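Local coordinates for protein catalase-3 (Neurospora crassa, PDB 4AJ9) that breaks down hydrogen peroxide to oxygen and water at a heme, which probably serves to protect the cell from peroxide, at residues V142-D147 and P184-T189; L290-K295 and A436-H441; F296-F301 and Y442-L447. All blocks are in the same frame, centred on the assembly; numbering follows the deposited sequence.

Contact 1 of 3, residues V142-D147 and P184-T189. With HEM (protoporphyrin IX containing Fe), chain Y.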
loop_
_atom_site.group_PDB
_atom_site.type_symbol
_atom_site.label_atom_id
_atom_site.label_comp_id
_atom_site.label_asym_id
_atom_site.label_seq_id
_atom_site.Cartn_x
_atom_site.Cartn_y
_atom_site.Cartn_z
ATOM N N VAL C 142 10.005 -7.816 33.221
ATOM C CA VAL C 142 9.580 -9.133 32.776
ATOM C C VAL C 142 8.386 -9.005 31.838
ATOM O O VAL C 142 7.606 -8.065 31.934
ATOM C CB VAL C 142 9.193 -10.042 33.969
ATOM C CG1 VAL C 142 10.420 -10.348 34.830
ATOM C CG2 VAL C 142 8.075 -9.387 34.794
ATOM N N PHE C 143 8.236 -9.957 30.933
ATOM C CA PHE C 143 7.107 -9.918 30.023
ATOM C C PHE C 143 6.094 -11.035 30.294
ATOM O O PHE C 143 6.405 -11.986 30.998
ATOM C CB PHE C 143 7.570 -9.930 28.575
ATOM C CG PHE C 143 6.561 -9.337 27.634
ATOM C CD1 PHE C 143 6.343 -7.969 27.615
ATOM C CD2 PHE C 143 5.805 -10.143 26.813
ATOM C CE1 PHE C 143 5.405 -7.415 26.763
ATOM C CE2 PHE C 143 4.860 -9.601 25.966
ATOM C CZ PHE C 143 4.653 -8.234 25.941
ATOM N N PHE C 144 4.896 -10.915 29.721
ATOM C CA PHE C 144 3.772 -11.809 30.038
ATOM C C PHE C 144 3.942 -13.255 29.600
ATOM O O PHE C 144 3.390 -14.169 30.222
ATOM C CB PHE C 144 2.474 -11.322 29.378
ATOM C CG PHE C 144 1.968 -10.006 29.895
ATOM C CD1 PHE C 144 1.229 -9.937 31.073
ATOM C CD2 PHE C 144 2.188 -8.845 29.181
ATOM C CE1 PHE C 144 0.733 -8.718 31.530
ATOM C CE2 PHE C 144 1.697 -7.621 29.633
ATOM C CZ PHE C 144 0.970 -7.559 30.802
ATOM N N ILE C 145 4.655 -13.466 28.505
ATOM C CA ILE C 145 4.642 -14.772 27.863
ATOM C C ILE C 145 6.052 -15.194 27.531
ATOM O O ILE C 145 6.947 -14.363 27.484
ATOM C CB ILE C 145 3.800 -14.765 26.579
ATOM C CG1 ILE C 145 4.282 -13.638 25.658
ATOM C CG2 ILE C 145 2.304 -14.591 26.919
ATOM C CD1 ILE C 145 3.697 -13.657 24.286
ATOM N N GLN C 146 6.235 -16.491 27.307
ATOM C CA GLN C 146 7.571 -17.081 27.203
ATOM C C GLN C 146 7.935 -17.468 25.773
ATOM O O GLN C 146 9.046 -17.892 25.504
ATOM C CB GLN C 146 7.667 -18.316 28.107
ATOM C CG GLN C 146 7.337 -18.033 29.564
ATOM C CD GLN C 146 7.420 -19.266 30.439
ATOM O OE1 GLN C 146 6.753 -20.270 30.179
ATOM N NE2 GLN C 146 8.239 -19.196 31.486
ATOM N N ASP C 147 6.993 -17.322 24.855
ATOM C CA ASP C 147 7.252 -17.683 23.471
ATOM C C ASP C 147 6.540 -16.672 22.564
ATOM O O ASP C 147 5.353 -16.420 22.727
ATOM C CB ASP C 147 6.771 -19.115 23.215
ATOM C CG ASP C 147 7.200 -19.657 21.853
ATOM O OD1 ASP C 147 7.090 -18.926 20.835
ATOM O OD2 ASP C 147 7.647 -20.831 21.803
ATOM N N PRO C 184 -0.653 -18.805 32.977
ATOM C CA PRO C 184 -0.156 -18.235 34.239
ATOM C C PRO C 184 1.211 -17.559 34.167
ATOM O O PRO C 184 1.552 -16.841 35.099
ATOM C CB PRO C 184 -0.114 -19.447 35.184
ATOM C CG PRO C 184 -1.119 -20.399 34.620
ATOM C CD PRO C 184 -1.032 -20.222 33.120
ATOM N N SER C 185 1.975 -17.763 33.095
ATOM C CA SER C 185 3.254 -17.077 32.991
ATOM C C SER C 185 3.000 -15.570 33.080
ATOM O O SER C 185 3.856 -14.814 33.528
ATOM C CB SER C 185 3.957 -17.424 31.677
ATOM O OG SER C 185 3.181 -16.996 30.573
ATOM N N ALA C 186 1.800 -15.153 32.672
ATOM C CA ALA C 186 1.443 -13.732 32.597
ATOM C C ALA C 186 1.339 -13.082 33.971
ATOM O O ALA C 186 1.310 -11.857 34.084
ATOM C CB ALA C 186 0.117 -13.554 31.826
ATOM N N LEU C 187 1.303 -13.891 35.025
ATOM C CA LEU C 187 1.014 -13.337 36.350
ATOM C C LEU C 187 2.095 -12.383 36.846
ATOM O O LEU C 187 1.821 -11.457 37.627
ATOM C CB LEU C 187 0.767 -14.450 37.369
ATOM C CG LEU C 187 -0.506 -15.248 37.087
ATOM C CD1 LEU C 187 -0.514 -16.531 37.899
ATOM C CD2 LEU C 187 -1.764 -14.410 37.356
ATOM N N HIS C 188 3.325 -12.583 36.395
ATOM C CA HIS C 188 4.410 -11.765 36.926
ATOM C C HIS C 188 4.287 -10.347 36.397
ATOM O O HIS C 188 4.189 -9.390 37.171
ATOM C CB HIS C 188 5.792 -12.371 36.635
ATOM C CG HIS C 188 6.905 -11.746 37.428
ATOM N ND1 HIS C 188 8.230 -12.098 37.264
ATOM C CD2 HIS C 188 6.889 -10.785 38.385
ATOM C CE1 HIS C 188 8.979 -11.379 38.082
ATOM N NE2 HIS C 188 8.191 -10.571 38.772
ATOM N N THR C 189 4.268 -10.204 35.078
ATOM C CA THR C 189 4.113 -8.884 34.493
ATOM C C THR C 189 2.812 -8.249 34.972
ATOM O O THR C 189 2.751 -7.044 35.194
ATOM C CB THR C 189 4.173 -8.930 32.947
ATOM O OG1 THR C 189 5.426 -9.485 32.542
ATOM C CG2 THR C 189 4.052 -7.521 32.353
HETATM C CHA HEM Y . 6.293 -2.326 19.533
HETATM C CHB HEM Y . 8.592 -3.526 23.652
HETATM C CHC HEM Y . 7.367 -8.157 22.936
HETATM C CHD HEM Y . 5.876 -7.072 18.457
HETATM C C1A HEM Y . 6.982 -2.225 20.729
HETATM C C2A HEM Y . 7.457 -0.999 21.360
HETATM C C3A HEM Y . 8.077 -1.337 22.504
HETATM C C4A HEM Y . 8.036 -2.781 22.627
HETATM C CMA HEM Y . 8.749 -0.387 23.526
HETATM C CAA HEM Y . 7.224 0.436 20.815
HETATM C CBA HEM Y . 8.448 0.970 20.078
HETATM C CGA HEM Y . 8.175 2.396 19.678
HETATM O O1A HEM Y . 7.983 2.660 18.466
HETATM O O2A HEM Y . 8.140 3.277 20.579
HETATM C C1B HEM Y . 8.512 -4.898 23.789
HETATM C C2B HEM Y . 9.180 -5.694 24.805
HETATM C C3B HEM Y . 8.826 -6.975 24.625
HETATM C C4B HEM Y . 7.946 -7.028 23.473
HETATM C CMB HEM Y . 10.100 -5.078 25.885
HETATM C CAB HEM Y . 9.279 -8.232 25.405
HETATM C CBB HEM Y . 10.455 -8.251 26.045
HETATM C C1C HEM Y . 6.940 -8.267 21.635
HETATM C C2C HEM Y . 6.746 -9.507 20.898
HETATM C C3C HEM Y . 6.315 -9.183 19.675
HETATM C C4C HEM Y . 6.268 -7.747 19.581
HETATM C CMC HEM Y . 6.949 -10.925 21.463
HETATM C CAC HEM Y . 6.004 -10.110 18.493
HETATM C CBC HEM Y . 6.702 -11.238 18.347
HETATM C C1D HEM Y . 5.831 -5.715 18.327
HETATM C C2D HEM Y . 5.405 -5.035 17.131
HETATM C C3D HEM Y . 5.533 -3.556 17.467
HETATM C C4D HEM Y . 6.030 -3.492 18.824
HETATM C CMD HEM Y . 4.929 -5.691 15.818
HETATM C CAD HEM Y . 5.218 -2.373 16.539
HETATM C CBD HEM Y . 6.539 -1.933 15.918
HETATM C CGD HEM Y . 6.282 -0.852 14.902
HETATM O O1D HEM Y . 7.233 -0.095 14.594
HETATM O O2D HEM Y . 5.122 -0.733 14.431
HETATM N NA HEM Y . 7.360 -3.284 21.530
HETATM N NB HEM Y . 7.778 -5.747 23.000
HETATM N NC HEM Y . 6.641 -7.216 20.795
HETATM N ND HEM Y . 6.195 -4.788 19.294
HETATM FE FE HEM Y . 7.098 -5.247 21.137
HETATM O O HOH W 1 4.950 -12.439 33.438
HETATM O O HOH W 2 3.707 -17.959 28.186
#
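Phe144 and Thr189 meet in a buried contact of CH-pi packing and water-bridged backbone groups, between the loop that follows strand 131-138, which lines the heme pocket through Phe143, and the first turn of helix 187-193. The methyl branch that suits threonine to this place, CG2, is anti to the backbone N and lies 3.4 Å above the plane of the Phe144 ring, over its centre and 14° off the normal. The second CH-pi contact has the loop as donor: Val142 CG2 lies over the centre of the His188 ring, 3.7 Å from its centroid, while His188 ND1 is bonded to Thr294 O. In the catalase fold this loop leaves the strand ending in Asn138, a predicted active-site residue, and Phe143 turns its ring to the heme, Phe143 CG lying 3.7 Å from the vinyl atom CAB; the other face of that ring is covered by Phe144 CD2. Polar groups are met by small side chains and water. Ser185 OG donates to Phe144 O at 2.9 Å, in the carbonyl plane, and accepts from water 2, which also takes the N-H of Gln146. Water 1 donates to Phe143 O and Ser185 O and accepts from Thr189 N.

Contact 2 of 3, residues L290-K295 and A436-H441; sequences LLDPTK and ATFDDH
The Phe438 ring packs on the CB of Asp292 and on Leu291. The methylene of Asp292 lies over the centre of the Phe438 ring, CB 3.8 Å from the centroid and 7° off the normal. CG of Asp292 is anti to the backbone N (chi1 -177°), which sets CG against the same ring. The carboxylate stacks there, its plane only 11° from that of the phenyl group. Phe438 CZ also reaches the backbone of Leu291 and touches Leu291 CB at 3.9 Å. A flat, wide ring suits this place because it can cover the backbone and the methylene together.

Charge and hydrogen bonding gather around Lys295. Its chain, bent at chi2 and chi4, brings NZ to Asp440 O at 2.8 Å, the direct hydrogen bond between the segments. The same ammonium makes a salt bridge with Asp292 OD2, also at 2.8 Å, approaching from above the carboxylate plane, and donates to Thr294 OG1. Three acceptors thus hold a buried lysine, and the nearby carboxylate would be expected to stabilise its positive charge. Asp292 OD1 accepts from both N and OG1 of Thr294, which come from one face of its plane.

Two waters extend the network: water 3 bridges Asp292 OD2 and Thr437 O, and water 4 joins Thr294 OG1 to His441 ND1.

The bond from Thr294 N to Asp292 OD1 makes an Asx turn, set within a type I beta turn from Asp292 to Lys295; this turn lies in the connection between strands 270-278 and 305-314 and meets the loop leading to helix 443-450.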
loop_
_atom_site.group_PDB
_atom_site.type_symbol
_atom_site.label_atom_id
_atom_site.label_comp_id
_atom_site.label_asym_id
_atom_site.label_seq_id
_atom_site.Cartn_x
_atom_site.Cartn_y
_atom_site.Cartn_z
ATOM N N LEU C 290 17.868 -18.085 32.506
ATOM C CA LEU C 290 18.038 -16.709 32.030
ATOM C C LEU C 290 17.541 -16.485 30.595
ATOM O O LEU C 290 17.538 -15.359 30.097
ATOM C CB LEU C 290 19.483 -16.227 32.220
ATOM C CG LEU C 290 19.701 -15.541 33.571
ATOM C CD1 LEU C 290 21.184 -15.513 33.981
ATOM C CD2 LEU C 290 19.117 -14.136 33.524
ATOM N N LEU C 291 17.093 -17.554 29.946
ATOM C CA LEU C 291 16.468 -17.434 28.633
ATOM C C LEU C 291 14.966 -17.153 28.781
ATOM O O LEU C 291 14.273 -16.932 27.795
ATOM C CB LEU C 291 16.682 -18.707 27.809
ATOM C CG LEU C 291 18.112 -19.126 27.451
ATOM C CD1 LEU C 291 18.079 -20.429 26.648
ATOM C CD2 LEU C 291 18.849 -18.038 26.678
ATOM N N ASP C 292 14.489 -17.149 30.024
ATOM C CA ASP C 292 13.075 -16.996 30.349
ATOM C C ASP C 292 12.752 -15.528 30.650
ATOM O O ASP C 292 13.129 -15.006 31.700
ATOM C CB ASP C 292 12.732 -17.868 31.570
ATOM C CG ASP C 292 11.256 -17.830 31.940
ATOM O OD1 ASP C 292 10.511 -16.941 31.457
ATOM O OD2 ASP C 292 10.836 -18.695 32.744
ATOM N N PRO C 293 12.010 -14.875 29.742
ATOM C CA PRO C 293 11.704 -13.443 29.851
ATOM C C PRO C 293 10.645 -13.124 30.907
ATOM O O PRO C 293 10.311 -11.943 31.102
ATOM C CB PRO C 293 11.167 -13.106 28.453
ATOM C CG PRO C 293 10.496 -14.372 28.017
ATOM C CD PRO C 293 11.344 -15.497 28.584
ATOM N N THR C 294 10.107 -14.149 31.565
ATOM C CA THR C 294 9.146 -13.912 32.635
ATOM C C THR C 294 9.855 -13.802 33.977
ATOM O O THR C 294 9.205 -13.712 35.010
ATOM C CB THR C 294 8.062 -15.034 32.721
ATOM O OG1 THR C 294 8.669 -16.271 33.116
ATOM C CG2 THR C 294 7.360 -15.224 31.354
ATOM N N LYS C 295 11.187 -13.820 33.954
ATOM C CA LYS C 295 11.979 -13.773 35.177
ATOM C C LYS C 295 12.959 -12.609 35.107
ATOM O O LYS C 295 13.461 -12.288 34.030
ATOM C CB LYS C 295 12.774 -15.068 35.359
ATOM C CG LYS C 295 11.976 -16.365 35.230
ATOM C CD LYS C 295 11.246 -16.710 36.513
ATOM C CE LYS C 295 10.592 -18.092 36.420
ATOM N NZ LYS C 295 9.689 -18.214 35.242
ATOM N N ALA C 436 11.534 -27.316 30.250
ATOM C CA ALA C 436 10.909 -27.491 31.553
ATOM C C ALA C 436 11.460 -26.477 32.562
ATOM O O ALA C 436 10.830 -26.213 33.584
ATOM C CB ALA C 436 11.096 -28.918 32.060
ATOM N N THR C 437 12.625 -25.899 32.262
ATOM C CA THR C 437 13.232 -24.889 33.134
ATOM C C THR C 437 12.382 -23.619 33.211
ATOM O O THR C 437 12.624 -22.754 34.054
ATOM C CB THR C 437 14.669 -24.498 32.678
ATOM O OG1 THR C 437 14.642 -23.994 31.332
ATOM C CG2 THR C 437 15.607 -25.694 32.747
ATOM N N PHE C 438 11.392 -23.517 32.323
ATOM C CA PHE C 438 10.530 -22.343 32.221
ATOM C C PHE C 438 9.271 -22.509 33.081
ATOM O O PHE C 438 8.453 -21.595 33.165
ATOM C CB PHE C 438 10.112 -22.121 30.747
ATOM C CG PHE C 438 11.140 -21.388 29.898
ATOM C CD1 PHE C 438 12.501 -21.650 30.020
ATOM C CD2 PHE C 438 10.730 -20.442 28.960
ATOM C CE1 PHE C 438 13.433 -20.975 29.232
ATOM C CE2 PHE C 438 11.655 -19.765 28.171
ATOM C CZ PHE C 438 13.008 -20.026 28.302
ATOM N N ASP C 439 9.132 -23.667 33.734
ATOM C CA ASP C 439 7.864 -24.092 34.344
ATOM C C ASP C 439 7.299 -23.274 35.522
ATOM O O ASP C 439 6.098 -23.338 35.788
ATOM C CB ASP C 439 7.942 -25.567 34.765
ATOM C CG ASP C 439 7.781 -26.523 33.596
ATOM O OD1 ASP C 439 7.533 -26.043 32.471
ATOM O OD2 ASP C 439 7.884 -27.755 33.807
ATOM N N ASP C 440 8.145 -22.536 36.235
ATOM C CA ASP C 440 7.711 -21.871 37.470
ATOM C C ASP C 440 7.120 -20.486 37.208
ATOM O O ASP C 440 7.836 -19.567 36.830
ATOM C CB ASP C 440 8.876 -21.777 38.464
ATOM C CG ASP C 440 8.474 -21.155 39.799
ATOM O OD1 ASP C 440 7.623 -20.239 39.821
ATOM O OD2 ASP C 440 9.025 -21.579 40.836
ATOM N N HIS C 441 5.819 -20.334 37.448
ATOM C CA HIS C 441 5.133 -19.094 37.097
ATOM C C HIS C 441 4.733 -18.227 38.284
ATOM O O HIS C 441 4.151 -17.156 38.094
ATOM C CB HIS C 441 3.886 -19.408 36.267
ATOM C CG HIS C 441 4.152 -20.290 35.091
ATOM N ND1 HIS C 441 5.097 -19.986 34.134
ATOM C CD2 HIS C 441 3.593 -21.464 34.712
ATOM C CE1 HIS C 441 5.107 -20.933 33.211
ATOM N NE2 HIS C 441 4.204 -21.842 33.540
HETATM O O HOH W 3 12.927 -20.050 34.088
HETATM O O HOH W 4 6.566 -17.775 34.097
#

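Contact 3 of 3, residues F296-F301 and Y442-L447; sequences FLPEEF and YTQPRL
Gln444 and Phe296 are joined by a pair of hydrogen bonds in which one side-chain amide serves both polar atoms of one backbone residue. Gln444 OE1 accepts from Phe296 N at 2.9 Å, in the plane of the side-chain carbonyl and on a lone pair. Gln444 NE2 returns a bond to Phe296 O at 3.1 Å; this donor lies in the plane of the Phe296 carbonyl, and the acceptor is only 15° out of the amide plane. Both ends of the amide are therefore engaged across the contact, which fixes its flip: the oxygen faces the N-H and the nitrogen faces the C=O. Glutamine suits the position because it carries a donor and an acceptor side by side, on a chain extended beyond CG and long enough to span from the first turn of helix 443-450 to the loop between strands 270-278 and 305-314.

Apolar groups fill in beside the amide. Leu447, one helical turn after Gln444, brings its CD2 to 4.0 Å from Phe296 CZ and 4.2 Å from Pro298 CG. Gln444 OE1 also lies 3.7 Å from Phe296 CD2, the amide and ring planes being inclined to each other.

The helix start has its own partners. Tyr442 is the N-cap residue, and Asp440, two residues before it, accepts from Tyr442 N through OD1 and is bonded to Thr443 OG1 through OD2.

Two near-straight bonds from one flat amide, 155° and 153° at their hydrogens, fix the position and direction of the Phe296 backbone against the helix without any charge.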
loop_
_atom_site.group_PDB
_atom_site.type_symbol
_atom_site.label_atom_id
_atom_site.label_comp_id
_atom_site.label_asym_id
_atom_site.label_seq_id
_atom_site.Cartn_x
_atom_site.Cartn_y
_atom_site.Cartn_z
ATOM N N PHE C 296 13.214 -11.967 36.246
ATOM C CA PHE C 296 14.330 -11.027 36.358
ATOM C C PHE C 296 15.417 -11.573 37.286
ATOM O O PHE C 296 15.174 -12.497 38.051
ATOM C CB PHE C 296 13.882 -9.611 36.779
ATOM C CG PHE C 296 13.333 -9.516 38.183
ATOM C CD1 PHE C 296 14.182 -9.338 39.268
ATOM C CD2 PHE C 296 11.966 -9.581 38.413
ATOM C CE1 PHE C 296 13.679 -9.247 40.554
ATOM C CE2 PHE C 296 11.452 -9.495 39.690
ATOM C CZ PHE C 296 12.307 -9.329 40.770
ATOM N N LEU C 297 16.619 -11.016 37.193
ATOM C CA LEU C 297 17.731 -11.459 38.026
ATOM C C LEU C 297 17.868 -10.559 39.249
ATOM O O LEU C 297 18.229 -9.389 39.119
ATOM C CB LEU C 297 19.029 -11.445 37.214
ATOM C CG LEU C 297 20.302 -11.940 37.908
ATOM C CD1 LEU C 297 20.163 -13.388 38.305
ATOM C CD2 LEU C 297 21.498 -11.759 36.988
ATOM N N PRO C 298 17.574 -11.096 40.447
ATOM C CA PRO C 298 17.711 -10.286 41.662
ATOM C C PRO C 298 19.070 -9.597 41.719
ATOM O O PRO C 298 20.085 -10.216 41.407
ATOM C CB PRO C 298 17.578 -11.323 42.773
ATOM C CG PRO C 298 16.639 -12.330 42.195
ATOM C CD PRO C 298 16.993 -12.421 40.731
ATOM N N GLU C 299 19.090 -8.321 42.092
ATOM C CA GLU C 299 20.331 -7.562 42.121
ATOM C C GLU C 299 21.293 -8.061 43.189
ATOM O O GLU C 299 22.479 -7.750 43.153
ATOM C CB GLU C 299 20.043 -6.074 42.318
ATOM C CG GLU C 299 19.502 -5.427 41.048
ATOM C CD GLU C 299 19.127 -3.990 41.237
ATOM O OE1 GLU C 299 19.881 -3.266 41.923
ATOM O OE2 GLU C 299 18.072 -3.593 40.695
ATOM N N GLU C 300 20.776 -8.838 44.133
ATOM C CA GLU C 300 21.613 -9.429 45.170
ATOM C C GLU C 300 22.582 -10.426 44.556
ATOM O O GLU C 300 23.669 -10.645 45.084
ATOM C CB GLU C 300 20.759 -10.129 46.238
ATOM C CG GLU C 300 20.000 -9.192 47.165
ATOM C CD GLU C 300 18.710 -8.662 46.557
ATOM O OE1 GLU C 300 18.199 -9.273 45.598
ATOM O OE2 GLU C 300 18.204 -7.631 47.047
ATOM N N PHE C 301 22.174 -11.038 43.445
ATOM C CA PHE C 301 22.990 -12.048 42.769
ATOM C C PHE C 301 23.958 -11.434 41.766
ATOM O O PHE C 301 25.049 -11.953 41.542
ATOM C CB PHE C 301 22.104 -13.057 42.029
ATOM C CG PHE C 301 21.107 -13.765 42.905
ATOM C CD1 PHE C 301 21.351 -13.950 44.254
ATOM C CD2 PHE C 301 19.926 -14.252 42.369
ATOM C CE1 PHE C 301 20.427 -14.601 45.052
ATOM C CE2 PHE C 301 19.001 -14.914 43.163
ATOM C CZ PHE C 301 19.252 -15.086 44.503
ATOM N N TYR C 442 5.062 -18.666 39.500
ATOM C CA TYR C 442 4.501 -18.060 40.700
ATOM C C TYR C 442 5.538 -17.526 41.677
ATOM O O TYR C 442 5.279 -16.575 42.417
ATOM C CB TYR C 442 3.606 -19.080 41.399
ATOM C CG TYR C 442 2.576 -19.694 40.476
ATOM C CD1 TYR C 442 1.382 -19.038 40.204
ATOM C CD2 TYR C 442 2.794 -20.931 39.878
ATOM C CE1 TYR C 442 0.430 -19.600 39.363
ATOM C CE2 TYR C 442 1.850 -21.497 39.024
ATOM C CZ TYR C 442 0.671 -20.828 38.777
ATOM O OH TYR C 442 -0.268 -21.392 37.948
ATOM N N THR C 443 6.718 -18.136 41.675
ATOM C CA THR C 443 7.751 -17.767 42.635
ATOM C C THR C 443 8.136 -16.294 42.526
ATOM O O THR C 443 8.204 -15.590 43.538
ATOM C CB THR C 443 8.990 -18.682 42.516
ATOM O OG1 THR C 443 8.625 -20.023 42.869
ATOM C CG2 THR C 443 10.100 -18.201 43.428
ATOM N N GLN C 444 8.365 -15.802 41.310
ATOM C CA GLN C 444 8.783 -14.413 41.200
ATOM C C GLN C 444 7.676 -13.379 41.398
ATOM O O GLN C 444 7.925 -12.320 41.961
ATOM C CB GLN C 444 9.619 -14.162 39.944
ATOM C CG GLN C 444 10.988 -14.777 40.076
ATOM C CD GLN C 444 12.014 -14.113 39.200
ATOM O OE1 GLN C 444 11.687 -13.250 38.371
ATOM N NE2 GLN C 444 13.261 -14.518 39.361
ATOM N N PRO C 445 6.453 -13.677 40.940
ATOM C CA PRO C 445 5.385 -12.757 41.340
ATOM C C PRO C 445 5.343 -12.621 42.856
ATOM O O PRO C 445 5.208 -11.508 43.368
ATOM C CB PRO C 445 4.125 -13.443 40.819
ATOM C CG PRO C 445 4.594 -14.170 39.595
ATOM C CD PRO C 445 5.991 -14.662 39.942
ATOM N N ARG C 446 5.469 -13.738 43.568
ATOM C CA ARG C 446 5.560 -13.680 45.026
ATOM C C ARG C 446 6.759 -12.849 45.497
ATOM O O ARG C 446 6.620 -11.981 46.353
ATOM C CB ARG C 446 5.596 -15.082 45.631
ATOM C CG ARG C 446 5.687 -15.083 47.153
ATOM C CD ARG C 446 4.532 -14.325 47.785
ATOM N NE ARG C 446 4.616 -14.381 49.243
ATOM C CZ ARG C 446 4.033 -15.316 49.987
ATOM N NH1 ARG C 446 3.294 -16.261 49.416
ATOM N NH2 ARG C 446 4.175 -15.291 51.311
ATOM N N LEU C 447 7.931 -13.103 44.919
ATOM C CA LEU C 447 9.121 -12.318 45.232
ATOM C C LEU C 447 8.867 -10.816 45.092
ATOM O O LEU C 447 9.290 -10.016 45.932
ATOM C CB LEU C 447 10.288 -12.742 44.326
ATOM C CG LEU C 447 11.611 -11.982 44.456
ATOM C CD1 LEU C 447 12.246 -12.198 45.829
ATOM C CD2 LEU C 447 12.591 -12.387 43.350
#

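In the fold
From the N terminus, contact 1 comes first, closing a loop of 36 intervening residues, about half of them helical, between the loop after strand 131-138 and helix 187-193. It is complete before 290-295 begins, so it stands in series with the other two. Contacts 2 and 3 each span 140 residues and cross, because 290-295 runs straight into 296-301 and 436-441 into 442-447. They join the heme-bearing part, at the connection between strands 270-278 and 305-314, to the start of the following helical region, while contact 1, within the former, packs on them: Phe143 N probably bonds to Pro293 O, Gln146 NE2 to Phe438 O, and His188 packs on Phe296 and Gln444.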